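Local atomic coordinates of 3-oxoacyl-[acyl-carrier-protein] synthase 3 (Micrococcus luteus NCTC 2665, PDB entry 4EWP), a protein that probably catalyses the first condensation step of fatty acid synthesis, joining malonyl-acyl carrier protein to an acyl-CoA primer such as acetyl-CoA. Residues 55-58 with 59-62; 237-240 with 241-244. One frame throughout, in Å; residues are numbered along the deposited sequence.

Contact 1: 55-58 with 59-62; sequences RATA and EETV
Glu-60 OE1 is held by two well-placed donors, a backbone NH and a water, and has a hydroxyl beside it. Thr-57 N donates to Glu-60 OE1 over 2.9 Å in an almost straight bond (173°), arriving at the anti lone pair, on the side away from OE2. A water 2.8 Å from Glu-60 OE1 donates to it and also to Arg-55 O, bridging the carboxylate to the incoming chain. Thr-57 OG1 lies 3.2 Å from Glu-60 OE1, near enough for a hydrogen bond, although the destination of its proton is not settled. The Thr-57 rotamer, with OG1 between the backbone N and the carbonyl carbon (chi1 62°), keeps the hydroxyl close to the NH that grips the carboxylate. Glu-60 reaches back, and its other oxygen, OE2, is hydrogen-bonded to Tyr-22 OH; the two ends together should fix the rotation of the carboxylate. Its aliphatic root is used too, CB lying 3.8 Å from Ala-56 CB. Glu-59, by contrast, folds over Thr-57 at chi2 (72°), bringing its OE1 to 3.6 Å from Thr-57 OG1. A weak return bond of 3.2 Å runs from Glu-60 N to Thr-57 O, and the methyl CG2 of Thr-61 rests on Ala-58 O. That same Ala-58 carbonyl accepts from Arg-152 NH1 on strand 144-152, which anchors this surface loop to the sheet. The backbone angles of Ala-58 and Glu-59 describe a type I beta turn over 57-60, latched by the side chain of Glu-60. It runs into an inverse gamma turn centred on Glu-60, and the loop ends at Thr-61, whose OG1 caps Val-64 N as the N-cap of helix 62-76.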
ATOM      1  N   ARG A  55     -21.872  -4.810  10.052  1.00 27.77           N
ATOM      2  CA  ARG A  55     -22.027  -4.938   8.612  1.00 30.11           C
ATOM      3  C   ARG A  55     -22.425  -3.589   8.010  1.00 32.70           C
ATOM      4  O   ARG A  55     -23.457  -3.015   8.351  1.00 37.57           O
ATOM      5  CB  ARG A  55     -23.023  -6.053   8.257  1.00 26.71           C
ATOM      6  CG  ARG A  55     -22.458  -7.470   8.462  1.00 28.49           C
ATOM      7  CD  ARG A  55     -21.178  -7.660   7.635  1.00 30.43           C
ATOM      8  NE  ARG A  55     -20.527  -8.955   7.828  1.00 31.00           N
ATOM      9  CZ  ARG A  55     -20.946 -10.105   7.289  1.00 37.05           C
ATOM     10  NH1 ARG A  55     -22.038 -10.144   6.531  1.00 37.01           N
ATOM     11  NH2 ARG A  55     -20.274 -11.233   7.518  1.00 37.04           N
ATOM     12  N   ALA A  56     -21.571  -3.081   7.128  1.00 29.26           N
ATOM     13  CA  ALA A  56     -21.756  -1.766   6.531  1.00 27.20           C
ATOM     14  C   ALA A  56     -22.787  -1.797   5.426  1.00 27.29           C
ATOM     15  O   ALA A  56     -22.928  -2.801   4.731  1.00 26.53           O
ATOM     16  CB  ALA A  56     -20.418  -1.242   5.983  1.00 22.03           C
ATOM     17  N   THR A  57     -23.502  -0.687   5.265  1.00 30.23           N
ATOM     18  CA  THR A  57     -24.416  -0.511   4.142  1.00 30.80           C
ATOM     19  C   THR A  57     -23.614  -0.123   2.902  1.00 31.48           C
ATOM     20  O   THR A  57     -22.409   0.093   2.988  1.00 30.50           O
ATOM     21  CB  THR A  57     -25.440   0.596   4.418  1.00 31.96           C
ATOM     22  OG1 THR A  57     -24.758   1.842   4.603  1.00 27.83           O
ATOM     23  CG2 THR A  57     -26.237   0.284   5.671  1.00 34.39           C
ATOM     24  N   ALA A  58     -24.297  -0.033   1.763  1.00 34.65           N
ATOM     25  CA  ALA A  58     -23.689   0.392   0.502  1.00 35.43           C
ATOM     26  C   ALA A  58     -23.059   1.781   0.569  1.00 33.24           C
ATOM     27  O   ALA A  58     -22.010   2.009  -0.032  1.00 30.79           O
ATOM     28  CB  ALA A  58     -24.720   0.341  -0.627  1.00 35.45           C
ATOM     29  N   GLU A  59     -23.702   2.701   1.286  1.00 33.22           N
ATOM     30  CA  GLU A  59     -23.212   4.078   1.416  1.00 36.80           C
ATOM     31  C   GLU A  59     -21.978   4.176   2.312  1.00 33.30           C
ATOM     32  O   GLU A  59     -21.171   5.111   2.187  1.00 32.63           O
ATOM     33  CB  GLU A  59     -24.303   5.010   1.975  1.00 43.76           C
ATOM     34  CG  GLU A  59     -25.469   5.266   1.042  1.00 53.20           C
ATOM     35  CD  GLU A  59     -26.387   4.058   0.896  1.00 65.25           C
ATOM     36  OE1 GLU A  59     -26.580   3.322   1.895  1.00 67.48           O
ATOM     37  OE2 GLU A  59     -26.913   3.841  -0.222  1.00 68.11           O
ATOM     38  N   GLU A  60     -21.847   3.226   3.232  1.00 29.74           N
ATOM     39  CA  GLU A  60     -20.722   3.219   4.166  1.00 27.89           C
ATOM     40  C   GLU A  60     -19.489   2.590   3.532  1.00 26.33           C
ATOM     41  O   GLU A  60     -19.106   1.455   3.859  1.00 23.56           O
ATOM     42  CB  GLU A  60     -21.097   2.480   5.446  1.00 27.34           C
ATOM     43  CG  GLU A  60     -22.064   3.252   6.306  1.00 31.31           C
ATOM     44  CD  GLU A  60     -22.532   2.456   7.491  1.00 32.89           C
ATOM     45  OE1 GLU A  60     -23.044   1.327   7.286  1.00 28.11           O
ATOM     46  OE2 GLU A  60     -22.366   2.958   8.622  1.00 36.46           O
ATOM     47  N   THR A  61     -18.889   3.334   2.607  1.00 26.14           N
ATOM     48  CA  THR A  61     -17.745   2.847   1.857  1.00 26.61           C
ATOM     49  C   THR A  61     -16.485   2.924   2.705  1.00 23.35           C
ATOM     50  O   THR A  61     -16.485   3.471   3.815  1.00 23.69           O
ATOM     51  CB  THR A  61     -17.522   3.706   0.600  1.00 27.94           C
ATOM     52  OG1 THR A  61     -17.356   5.074   0.991  1.00 22.98           O
ATOM     53  CG2 THR A  61     -18.716   3.592  -0.362  1.00 24.63           C
ATOM     54  N   VAL A  62     -15.403   2.380   2.181  1.00 18.90           N
ATOM     55  CA  VAL A  62     -14.120   2.529   2.847  1.00 20.34           C
ATOM     56  C   VAL A  62     -13.782   4.019   3.128  1.00 22.92           C
ATOM     57  O   VAL A  62     -13.423   4.374   4.246  1.00 23.45           O
ATOM     58  CB  VAL A  62     -13.010   1.773   2.069  1.00 18.10           C
ATOM     59  CG1 VAL A  62     -11.602   2.143   2.576  1.00 19.31           C
ATOM     60  CG2 VAL A  62     -13.258   0.265   2.164  1.00 17.60           C
TER
HETATM   61  O   HOH W   1     -24.498  -0.406   8.985  1.00 28.70           O

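Contact 2: 237-240 with 241-244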
ATOM      1  N   ARG A 237     -10.857 -16.646   1.810  1.00 29.63           N
ATOM      2  CA  ARG A 237     -10.910 -18.023   2.280  1.00 30.87           C
ATOM      3  C   ARG A 237      -9.715 -18.230   3.202  1.00 27.25           C
ATOM      4  O   ARG A 237      -8.743 -17.466   3.142  1.00 25.86           O
ATOM      5  CB  ARG A 237     -10.904 -18.985   1.074  1.00 40.36           C
ATOM      6  CG  ARG A 237      -9.896 -20.120   1.122  1.00 46.42           C
ATOM      7  CD  ARG A 237      -8.505 -19.702   0.665  1.00 52.54           C
ATOM      8  NE  ARG A 237      -7.467 -20.205   1.567  1.00 56.66           N
ATOM      9  CZ  ARG A 237      -7.143 -21.487   1.699  1.00 62.36           C
ATOM     10  NH1 ARG A 237      -7.770 -22.414   0.985  1.00 67.00           N
ATOM     11  NH2 ARG A 237      -6.188 -21.843   2.544  1.00 62.64           N
ATOM     12  N   GLN A 238      -9.785 -19.228   4.077  1.00 25.97           N
ATOM     13  CA  GLN A 238      -8.627 -19.541   4.901  1.00 24.04           C
ATOM     14  C   GLN A 238      -8.557 -21.008   5.300  1.00 26.19           C
ATOM     15  O   GLN A 238      -9.574 -21.695   5.415  1.00 25.16           O
ATOM     16  CB  GLN A 238      -8.611 -18.678   6.162  1.00 20.85           C
ATOM     17  CG  GLN A 238      -9.618 -19.126   7.218  1.00 25.50           C
ATOM     18  CD  GLN A 238      -9.478 -18.373   8.522  1.00 26.71           C
ATOM     19  OE1 GLN A 238      -8.508 -17.653   8.738  1.00 23.06           O
ATOM     20  NE2 GLN A 238     -10.459 -18.533   9.401  1.00 31.66           N
ATOM     21  N   ASP A 239      -7.334 -21.473   5.527  1.00 28.63           N
ATOM     22  CA  ASP A 239      -7.107 -22.732   6.216  1.00 28.52           C
ATOM     23  C   ASP A 239      -7.211 -22.449   7.727  1.00 30.70           C
ATOM     24  O   ASP A 239      -6.234 -22.052   8.364  1.00 29.21           O
ATOM     25  CB  ASP A 239      -5.716 -23.246   5.863  1.00 31.39           C
ATOM     26  CG  ASP A 239      -5.350 -24.493   6.631  1.00 39.39           C
ATOM     27  OD1 ASP A 239      -6.112 -24.856   7.535  1.00 41.54           O
ATOM     28  OD2 ASP A 239      -4.301 -25.103   6.341  1.00 43.45           O
ATOM     29  N   GLY A 240      -8.405 -22.634   8.286  1.00 33.67           N
ATOM     30  CA  GLY A 240      -8.687 -22.291   9.675  1.00 31.54           C
ATOM     31  C   GLY A 240      -7.714 -22.848  10.703  1.00 31.88           C
ATOM     32  O   GLY A 240      -7.139 -22.098  11.495  1.00 32.41           O
ATOM     33  N   PRO A 241      -7.526 -24.171  10.705  1.00 32.41           N
ATOM     34  CA  PRO A 241      -6.601 -24.809  11.648  1.00 33.32           C
ATOM     35  C   PRO A 241      -5.163 -24.288  11.560  1.00 34.49           C
ATOM     36  O   PRO A 241      -4.536 -24.089  12.602  1.00 38.64           O
ATOM     37  CB  PRO A 241      -6.668 -26.290  11.251  1.00 32.04           C
ATOM     38  CG  PRO A 241      -8.039 -26.456  10.714  1.00 33.04           C
ATOM     39  CD  PRO A 241      -8.293 -25.166   9.938  1.00 33.24           C
ATOM     40  N   SER A 242      -4.643 -24.071  10.356  1.00 33.53           N
ATOM     41  CA  SER A 242      -3.302 -23.493  10.235  1.00 35.93           C
ATOM     42  C   SER A 242      -3.236 -22.103  10.855  1.00 33.44           C
ATOM     43  O   SER A 242      -2.293 -21.784  11.587  1.00 34.67           O
ATOM     44  CB  SER A 242      -2.832 -23.441   8.780  1.00 34.90           C
ATOM     45  OG  SER A 242      -2.677 -24.748   8.281  1.00 39.47           O
ATOM     46  N   VAL A 243      -4.240 -21.281  10.578  1.00 29.40           N
ATOM     47  CA  VAL A 243      -4.266 -19.941  11.156  1.00 30.37           C
ATOM     48  C   VAL A 243      -4.149 -19.989  12.673  1.00 31.62           C
ATOM     49  O   VAL A 243      -3.366 -19.239  13.253  1.00 29.37           O
ATOM     50  CB  VAL A 243      -5.521 -19.162  10.761  1.00 30.71           C
ATOM     51  CG1 VAL A 243      -5.628 -17.887  11.581  1.00 27.77           C
ATOM     52  CG2 VAL A 243      -5.482 -18.844   9.277  1.00 30.65           C
ATOM     53  N   PHE A 244      -4.910 -20.885  13.308  1.00 31.98           N
ATOM     54  CA  PHE A 244      -4.895 -20.994  14.775  1.00 26.88           C
ATOM     55  C   PHE A 244      -3.508 -21.346  15.321  1.00 29.53           C
ATOM     56  O   PHE A 244      -3.009 -20.684  16.235  1.00 31.42           O
ATOM     57  CB  PHE A 244      -5.924 -22.010  15.276  1.00 27.76           C
ATOM     58  CG  PHE A 244      -5.943 -22.157  16.781  1.00 34.25           C
ATOM     59  CD1 PHE A 244      -6.760 -21.344  17.564  1.00 34.07           C
ATOM     60  CD2 PHE A 244      -5.129 -23.092  17.416  1.00 33.62           C
ATOM     61  CE1 PHE A 244      -6.775 -21.473  18.953  1.00 33.64           C
ATOM     62  CE2 PHE A 244      -5.135 -23.217  18.798  1.00 34.98           C
ATOM     63  CZ  PHE A 244      -5.964 -22.408  19.568  1.00 33.44           C
TER
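Asp-239 N-caps helix 240-262, gripping Ser-242 at two points as the chain leaves strand 236-238. The compact part is this pair: Ser-242 OG donates to Asp-239 OD2 across a short 2.6 Å, while Ser-242 N reaches Asp-239 OD1 at 3.3 Å. Both donors stand well above the carboxylate plane rather than at its rim. With CG anti to the backbone N (chi1 175°), the carboxylate swings over the first turn of the helix, where the positive end of the helix dipole would probably stabilise its negative charge. Without the carboxylate, as with an alanine here, Ser-242 N and OG would probably lose their shared acceptor group and the first helical turn its side-chain cap. Val-243 packs toward strand 200-202, touching Ile-200, with CG2 3.3 Å from Gln-238 OE1 and the two side chains crossing at about a right angle; Gln-238 NE2 is tied to Ser-163 O. On the looser, solvent side the exposed ring of Pro-241 touches Asp-239 OD1 through CD (3.3 Å), while its CB and CG stand farther from that oxygen (4.0 Å). Below the cap the helical bonding begins: Val-243 N to Asp-239 O, then Phe-244 N to Gly-240 O at 3.1 Å.

In the fold
Followed from the N terminus, the chain meets contact 1 first, in the loop that carries strand 52-54 into helix 62-76, and reaches contact 2 much later, where strand 236-238 passes into helix 240-262. Each closes a short local turn; they lie in series, neither enclosing nor crossing the other. Contact 1 fastens its loop to strand 144-152 of one five-stranded sheet, whereas contact 2 links the two-stranded antiparallel sheet of 200-202 and 236-238 to a long helix, with Phe-244 touching helix 279-288. Their centres are 27 Å apart and nearest atoms about 12 Å, yet the side chains of Arg-55 and Gln-238 lie about 9 Å and about 7 Å, respectively, from that of Asn-306, a predicted active-site residue.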